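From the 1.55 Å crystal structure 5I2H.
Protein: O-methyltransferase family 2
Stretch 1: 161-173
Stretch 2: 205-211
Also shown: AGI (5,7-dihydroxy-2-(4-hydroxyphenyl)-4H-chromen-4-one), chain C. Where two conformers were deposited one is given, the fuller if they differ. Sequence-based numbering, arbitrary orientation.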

ATOM      1  N   LEU A 161      16.411  -7.824 -15.016  1.00 21.59           N
ATOM      2  CA  LEU A 161      15.137  -8.376 -14.594  1.00 20.37           C
ATOM      3  C   LEU A 161      15.314  -9.768 -13.997  1.00 17.87           C
ATOM      4  O   LEU A 161      14.720 -10.078 -12.959  1.00 18.18           O
ATOM      5  CB  LEU A 161      14.155  -8.408 -15.764  1.00 21.59           C
ATOM      6  CG  LEU A 161      12.820  -9.070 -15.413  1.00 26.87           C
ATOM      7  CD1 LEU A 161      12.207  -8.430 -14.142  1.00 28.89           C
ATOM      8  CD2 LEU A 161      11.837  -8.992 -16.601  1.00 30.00           C
ATOM      9  N   THR A 162      16.124 -10.621 -14.627  1.00 16.12           N
ATOM     10  CA  THR A 162      16.314 -11.957 -14.073  1.00 13.86           C
ATOM     11  C   THR A 162      16.913 -11.901 -12.669  1.00 14.67           C
ATOM     12  O   THR A 162      16.460 -12.617 -11.766  1.00 15.68           O
ATOM     13  CB  THR A 162      17.179 -12.809 -15.017  1.00 14.17           C
ATOM     14  OG1 THR A 162      16.485 -12.917 -16.261  1.00 17.05           O
ATOM     15  CG2 THR A 162      17.387 -14.249 -14.456  1.00 16.36           C
ATOM     16  N   LEU A 163      17.940 -11.067 -12.464  1.00 14.99           N
ATOM     17  CA  LEU A 163      18.553 -10.987 -11.137  1.00 18.36           C
ATOM     18  C   LEU A 163      17.606 -10.379 -10.114  1.00 19.64           C
ATOM     19  O   LEU A 163      17.728 -10.672  -8.922  1.00 21.18           O
ATOM     20  CB  LEU A 163      19.864 -10.202 -11.194  1.00 19.61           C
ATOM     21  CG  LEU A 163      20.990 -10.978 -11.903  1.00 22.44           C
ATOM     22  CD1 LEU A 163      22.215 -10.056 -12.122  1.00 23.66           C
ATOM     23  CD2 LEU A 163      21.377 -12.267 -11.106  1.00 23.25           C
ATOM     24  N   SER A 164      16.663  -9.540 -10.545  1.00 21.49           N
ATOM     25  CA  SER A 164      15.689  -8.995  -9.601  1.00 23.55           C
ATOM     26  C   SER A 164      14.698 -10.054  -9.147  1.00 23.27           C
ATOM     27  O   SER A 164      14.393 -10.162  -7.950  1.00 27.69           O
ATOM     28  CB  SER A 164      14.965  -7.817 -10.232  1.00 27.20           C
ATOM     29  OG  SER A 164      15.921  -6.801 -10.511  1.00 28.22           O
ATOM     30  N   LEU A 165      14.168 -10.843 -10.072  1.00 19.09           N
ATOM     31  CA  LEU A 165      13.301 -11.943  -9.655  1.00 21.04           C
ATOM     32  C   LEU A 165      14.066 -13.038  -8.911  1.00 18.66           C
ATOM     33  O   LEU A 165      13.453 -13.804  -8.156  1.00 18.27           O
ATOM     34  CB  LEU A 165      12.574 -12.540 -10.862  1.00 24.32           C
ATOM     35  CG  LEU A 165      11.756 -11.510 -11.672  1.00 27.18           C
ATOM     36  CD1 LEU A 165      10.848 -12.166 -12.697  1.00 28.54           C
ATOM     37  CD2 LEU A 165      10.951 -10.559 -10.811  1.00 29.75           C
ATOM     38  N   ALA A 166      15.386 -13.134  -9.096  1.00 16.68           N
ATOM     39  CA  ALA A 166      16.132 -14.209  -8.452  1.00 13.36           C
ATOM     40  C   ALA A 166      16.112 -14.074  -6.937  1.00 10.35           C
ATOM     41  O   ALA A 166      16.167 -15.094  -6.230  1.00 10.84           O
ATOM     42  CB  ALA A 166      17.570 -14.237  -8.966  1.00 13.69           C
ATOM     43  N   GLY A 167      16.037 -12.840  -6.413  1.00 11.05           N
ATOM     44  CA  GLY A 167      15.977 -12.682  -4.962  1.00 11.72           C
ATOM     45  C   GLY A 167      14.765 -13.379  -4.363  1.00  9.74           C
ATOM     46  O   GLY A 167      14.857 -14.031  -3.312  1.00 10.37           O
ATOM     47  N   ARG A 168      13.615 -13.285  -5.037  1.00  9.93           N
ATOM     48  CA  ARG A 168      12.459 -14.036  -4.555  1.00 11.62           C
ATOM     49  C   ARG A 168      12.722 -15.536  -4.617  1.00 10.33           C
ATOM     50  O   ARG A 168      12.426 -16.263  -3.667  1.00  9.26           O
ATOM     51  CB  ARG A 168      11.183 -13.684  -5.336  1.00 12.63           C
ATOM     52  CG  ARG A 168       9.967 -14.507  -4.820  1.00 15.99           C
ATOM     53  CD  ARG A 168       8.647 -14.100  -5.474  1.00 18.84           C
ATOM     54  NE  ARG A 168       8.719 -14.301  -6.934  1.00 21.31           N
ATOM     55  CZ  ARG A 168       8.011 -13.620  -7.828  1.00 23.33           C
ATOM     56  NH1 ARG A 168       7.151 -12.686  -7.415  1.00 26.45           N
ATOM     57  NH2 ARG A 168       8.166 -13.875  -9.129  1.00 22.34           N
ATOM     58  N   ALA A 169      13.316 -16.016  -5.713  1.00  9.27           N
ATOM     59  CA  ALA A 169      13.579 -17.446  -5.834  1.00  9.04           C
ATOM     60  C   ALA A 169      14.521 -17.952  -4.743  1.00  9.87           C
ATOM     61  O   ALA A 169      14.318 -19.061  -4.219  1.00  9.77           O
ATOM     62  CB  ALA A 169      14.143 -17.752  -7.218  1.00  9.14           C
ATOM     63  N   TRP A 170      15.565 -17.183  -4.391  1.00  8.92           N
ATOM     64  CA  TRP A 170      16.441 -17.677  -3.323  1.00  7.84           C
ATOM     65  C   TRP A 170      15.675 -17.809  -2.009  1.00  7.84           C
ATOM     66  O   TRP A 170      16.011 -18.657  -1.178  1.00  9.94           O
ATOM     67  CB  TRP A 170      17.656 -16.768  -3.100  1.00  8.36           C
ATOM     68  CG  TRP A 170      18.650 -16.761  -4.225  1.00  9.21           C
ATOM     69  CD1 TRP A 170      19.018 -15.670  -4.986  1.00 10.71           C
ATOM     70  CD2 TRP A 170      19.437 -17.875  -4.718  1.00 10.45           C
ATOM     71  NE1 TRP A 170      19.936 -16.050  -5.933  1.00 11.82           N
ATOM     72  CE2 TRP A 170      20.228 -17.383  -5.785  1.00 11.00           C
ATOM     73  CE3 TRP A 170      19.535 -19.242  -4.374  1.00 10.62           C
ATOM     74  CZ2 TRP A 170      21.123 -18.211  -6.504  1.00 11.33           C
ATOM     75  CZ3 TRP A 170      20.430 -20.050  -5.071  1.00 11.35           C
ATOM     76  CH2 TRP A 170      21.196 -19.536  -6.128  1.00 10.02           C
ATOM     77  N   ASN A 171      14.644 -16.982  -1.801  1.00  8.51           N
ATOM     78  CA  ASN A 171      13.855 -17.102  -0.581  1.00  6.89           C
ATOM     79  C   ASN A 171      12.865 -18.256  -0.617  1.00  8.87           C
ATOM     80  O   ASN A 171      12.522 -18.781   0.445  1.00 13.37           O
ATOM     81  CB  ASN A 171      13.081 -15.813  -0.306  1.00  7.38           C
ATOM     82  CG  ASN A 171      13.957 -14.760   0.342  1.00  7.30           C
ATOM     83  OD1 ASN A 171      14.085 -14.732   1.580  1.00  9.77           O
ATOM     84  ND2 ASN A 171      14.618 -13.915  -0.481  1.00  6.86           N
ATOM     85  N   VAL A 172      12.360 -18.638  -1.785  1.00  6.90           N
ATOM     86  CA  VAL A 172      11.271 -19.610  -1.869  1.00  7.75           C
ATOM     87  C   VAL A 172      11.780 -20.989  -2.297  1.00  8.53           C
ATOM     88  O   VAL A 172      11.211 -22.009  -1.899  1.00 10.64           O
ATOM     89  CB  VAL A 172      10.173 -19.130  -2.836  1.00  7.85           C
ATOM     90  CG1 VAL A 172       9.005 -20.171  -2.890  1.00  9.55           C
ATOM     91  CG2 VAL A 172       9.651 -17.731  -2.401  1.00  9.88           C
ATOM     92  N   ALA A 173      12.837 -21.039  -3.117  1.00  7.82           N
ATOM     93  CA  ALA A 173      13.277 -22.337  -3.625  1.00  7.68           C
ATOM     94  C   ALA A 173      13.625 -23.332  -2.509  1.00  9.26           C
ATOM     95  O   ALA A 173      13.310 -24.524  -2.679  1.00 10.60           O
ATOM     96  CB  ALA A 173      14.464 -22.176  -4.595  1.00  8.24           C
ATOM     97  N   GLY A 205      11.616 -20.581 -16.538  0.58 19.63           N
ATOM     98  CA  GLY A 205      11.926 -20.396 -15.137  0.58 20.76           C
ATOM     99  C   GLY A 205      13.368 -19.989 -14.946  0.58 21.06           C
ATOM    100  O   GLY A 205      13.963 -20.254 -13.903  0.58 18.76           O
ATOM    101  N   GLY A 206      13.930 -19.335 -15.965  0.58 23.67           N
ATOM    102  CA  GLY A 206      15.227 -18.707 -15.872  0.58 26.87           C
ATOM    103  C   GLY A 206      15.585 -18.057 -14.550  0.58 28.11           C
ATOM    104  O   GLY A 206      14.741 -17.473 -13.863  0.58 30.90           O
ATOM    105  N   SER A 207      16.891 -18.042 -14.293  0.58 27.48           N
ATOM    106  CA  SER A 207      17.507 -18.171 -12.982  0.58 25.74           C
ATOM    107  C   SER A 207      17.638 -19.674 -12.773  0.58 22.35           C
ATOM    108  O   SER A 207      18.733 -20.136 -12.448  0.58 22.20           O
ATOM    109  CB  SER A 207      16.719 -17.487 -11.848  0.58 25.45           C
ATOM    110  OG  SER A 207      15.872 -18.411 -11.150  0.58 27.21           O
ATOM    111  N   GLY A 208      16.561 -20.458 -13.007  1.00 17.22           N
ATOM    112  CA  GLY A 208      16.651 -21.893 -12.790  1.00 11.75           C
ATOM    113  C   GLY A 208      16.911 -22.283 -11.341  1.00  8.12           C
ATOM    114  O   GLY A 208      17.234 -23.446 -11.037  1.00  9.63           O
ATOM    115  N   ILE A 209      16.764 -21.317 -10.436  1.00  8.28           N
ATOM    116  CA  ILE A 209      17.118 -21.520  -9.032  1.00  7.42           C
ATOM    117  C   ILE A 209      16.265 -22.614  -8.409  1.00  8.95           C
ATOM    118  O   ILE A 209      16.759 -23.394  -7.577  1.00  9.31           O
ATOM    119  CB  ILE A 209      16.995 -20.185  -8.287  1.00  7.90           C
ATOM    120  CG1 ILE A 209      18.177 -19.283  -8.691  1.00 11.13           C
ATOM    121  CG2 ILE A 209      16.987 -20.373  -6.769  1.00  9.74           C
ATOM    122  CD1 ILE A 209      17.950 -17.823  -8.307  1.00 13.19           C
ATOM    123  N   TYR A 210      14.971 -22.692  -8.776  1.00  7.78           N
ATOM    124  CA  TYR A 210      14.140 -23.739  -8.188  1.00  8.38           C
ATOM    125  C   TYR A 210      14.669 -25.117  -8.552  1.00  7.64           C
ATOM    126  O   TYR A 210      14.678 -26.029  -7.712  1.00  8.67           O
ATOM    127  CB  TYR A 210      12.680 -23.595  -8.612  1.00  8.76           C
ATOM    128  CG  TYR A 210      12.032 -22.364  -7.998  1.00 10.58           C
ATOM    129  CD1 TYR A 210      11.461 -22.405  -6.734  1.00 14.55           C
ATOM    130  CD2 TYR A 210      11.994 -21.151  -8.683  1.00 14.59           C
ATOM    131  CE1 TYR A 210      10.884 -21.273  -6.168  1.00 14.25           C
ATOM    132  CE2 TYR A 210      11.410 -20.014  -8.124  1.00 14.36           C
ATOM    133  CZ  TYR A 210      10.845 -20.086  -6.869  1.00 15.37           C
ATOM    134  OH  TYR A 210      10.269 -18.964  -6.296  1.00 17.36           O
ATOM    135  N   THR A 211      15.083 -25.288  -9.816  1.00  7.72           N
ATOM    136  CA  THR A 211      15.642 -26.565 -10.251  1.00  8.40           C
ATOM    137  C   THR A 211      16.964 -26.851  -9.561  1.00  9.21           C
ATOM    138  O   THR A 211      17.206 -27.993  -9.152  1.00 10.18           O
ATOM    139  CB  THR A 211      15.809 -26.563 -11.765  1.00 11.97           C
ATOM    140  OG1 THR A 211      14.510 -26.427 -12.348  1.00 13.98           O
ATOM    141  CG2 THR A 211      16.439 -27.865 -12.259  1.00 11.23           C
TER
HETATM  142  CAG AGI C 501       8.714  -6.963 -14.614  1.00 46.44           C
HETATM  143  CAE AGI C 501       9.161  -5.730 -15.081  1.00 47.01           C
HETATM  144  CAM AGI C 501       9.145  -5.481 -16.450  1.00 47.54           C
HETATM  145  OAB AGI C 501       9.583  -4.263 -16.886  1.00 48.49           O
HETATM  146  CAF AGI C 501       8.688  -6.459 -17.350  1.00 47.10           C
HETATM  147  CAH AGI C 501       8.237  -7.698 -16.880  1.00 46.65           C
HETATM  148  CAP AGI C 501       8.255  -7.940 -15.505  1.00 45.12           C
HETATM  149  CAQ AGI C 501       7.805  -9.210 -14.874  1.00 42.50           C
HETATM  150  OAL AGI C 501       7.658  -9.102 -13.511  1.00 40.41           O
HETATM  151  CAJ AGI C 501       7.553 -10.409 -15.565  1.00 40.70           C
HETATM  152  CAR AGI C 501       7.125 -11.547 -14.854  1.00 38.44           C
HETATM  153  OAA AGI C 501       6.915 -12.631 -15.452  1.00 34.76           O
HETATM  154  CAT AGI C 501       6.960 -11.451 -13.356  1.00 38.64           C
HETATM  155  CAS AGI C 501       7.249 -10.142 -12.725  1.00 38.35           C
HETATM  156  CAK AGI C 501       7.115  -9.960 -11.360  1.00 35.64           C
HETATM  157  CAN AGI C 501       6.708 -11.012 -10.563  1.00 34.15           C
HETATM  158  OAC AGI C 501       6.615 -10.776  -9.233  1.00 31.85           O
HETATM  159  CAI AGI C 501       6.423 -12.282 -11.085  1.00 35.47           C
HETATM  160  CAO AGI C 501       6.527 -12.558 -12.439  1.00 36.68           C
HETATM  161  OAD AGI C 501       6.235 -13.799 -12.870  1.00 36.69           O
HETATM  162  O   HOH W   1      10.435 -16.619  -7.778  1.00 22.30           O

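The contact between the helix 161-173 and the segment 205-211 is almost entirely apolar: no direct hydrogen bond crosses it, and the 453 Å² of surface buried between the two comes mainly from side-chain packing. Gly-205 does not touch the helix; its carbonyl instead accepts a hydrogen bond from the backbone of Gly-208, N to O 2.8 Å, which closes a turn ahead of the second helix. Gly-206 makes the first approach, its O lying 4.2 Å from CG2 of Thr-162.

At Ser-207 the chain comes closer. Thr-162 CG2 lies 3.8 Å from Ser-207 N, an amide buried here without a polar partner, so the methyl covers it but cannot satisfy it. The OG1 of Thr-162 is hydrogen-bonded elsewhere in the structure. The small serine side chain points toward the helix, and Ser-207 OG accepts a hydrogen bond from Ile-209 N at 3.1 Å, serving the opening of the second helix rather than the first stretch. Gly-208 occupies the N-cap position; its phi of 64° is one that glycine adopts readily, and it makes no contact with the opposing helix.

Ile-209 is the centerpiece. Its side chain points toward the helix and fits as a knob among Ala-166, Ala-169, Trp-170 and Ala-173. Ile-209 CD1 lies 3.7 Å from Ala-166 CB and 3.4 Å from Trp-170 CE2, Ile-209 CG2 lies 3.8 Å from Ala-173 CB, and both methyls also touch Ala-169, with Ile-209 CG2 3.9 Å from Ala-169 CB. The three alanines offer short methyl walls, leaving room for the branched side chain. Trp-170 starts with CB pointing away, but its indole comes back to place a face under Ile-209 CD1, which sits 3.7 Å from the centroid of the Trp-170 five-membered ring in a CH-pi contact.

Tyr-210 follows with a sideways CB and a ring whose end draws nearer the helix. Ala-169 CB approaches Tyr-210 CE2 at 3.7 Å and Ala-173 CB approaches Tyr-210 CD1 at 3.7 Å; the CA atoms of Ala-173 and Tyr-210 are only 4.9 Å apart, a closeness compatible with alanine's small side chain. Val-172 CG1 packs at the ring edge, 3.9 Å from Tyr-210 CE1. The phenol supplies a polar end: a water lies 2.8 Å from Tyr-210 OH and accepts a hydrogen bond from Arg-168 NE at 3.0 Å, bridging the stretches. Arg-168 NH1 also donates to AGI OAC, 2.7 Å away. Thr-211 points away and takes no part.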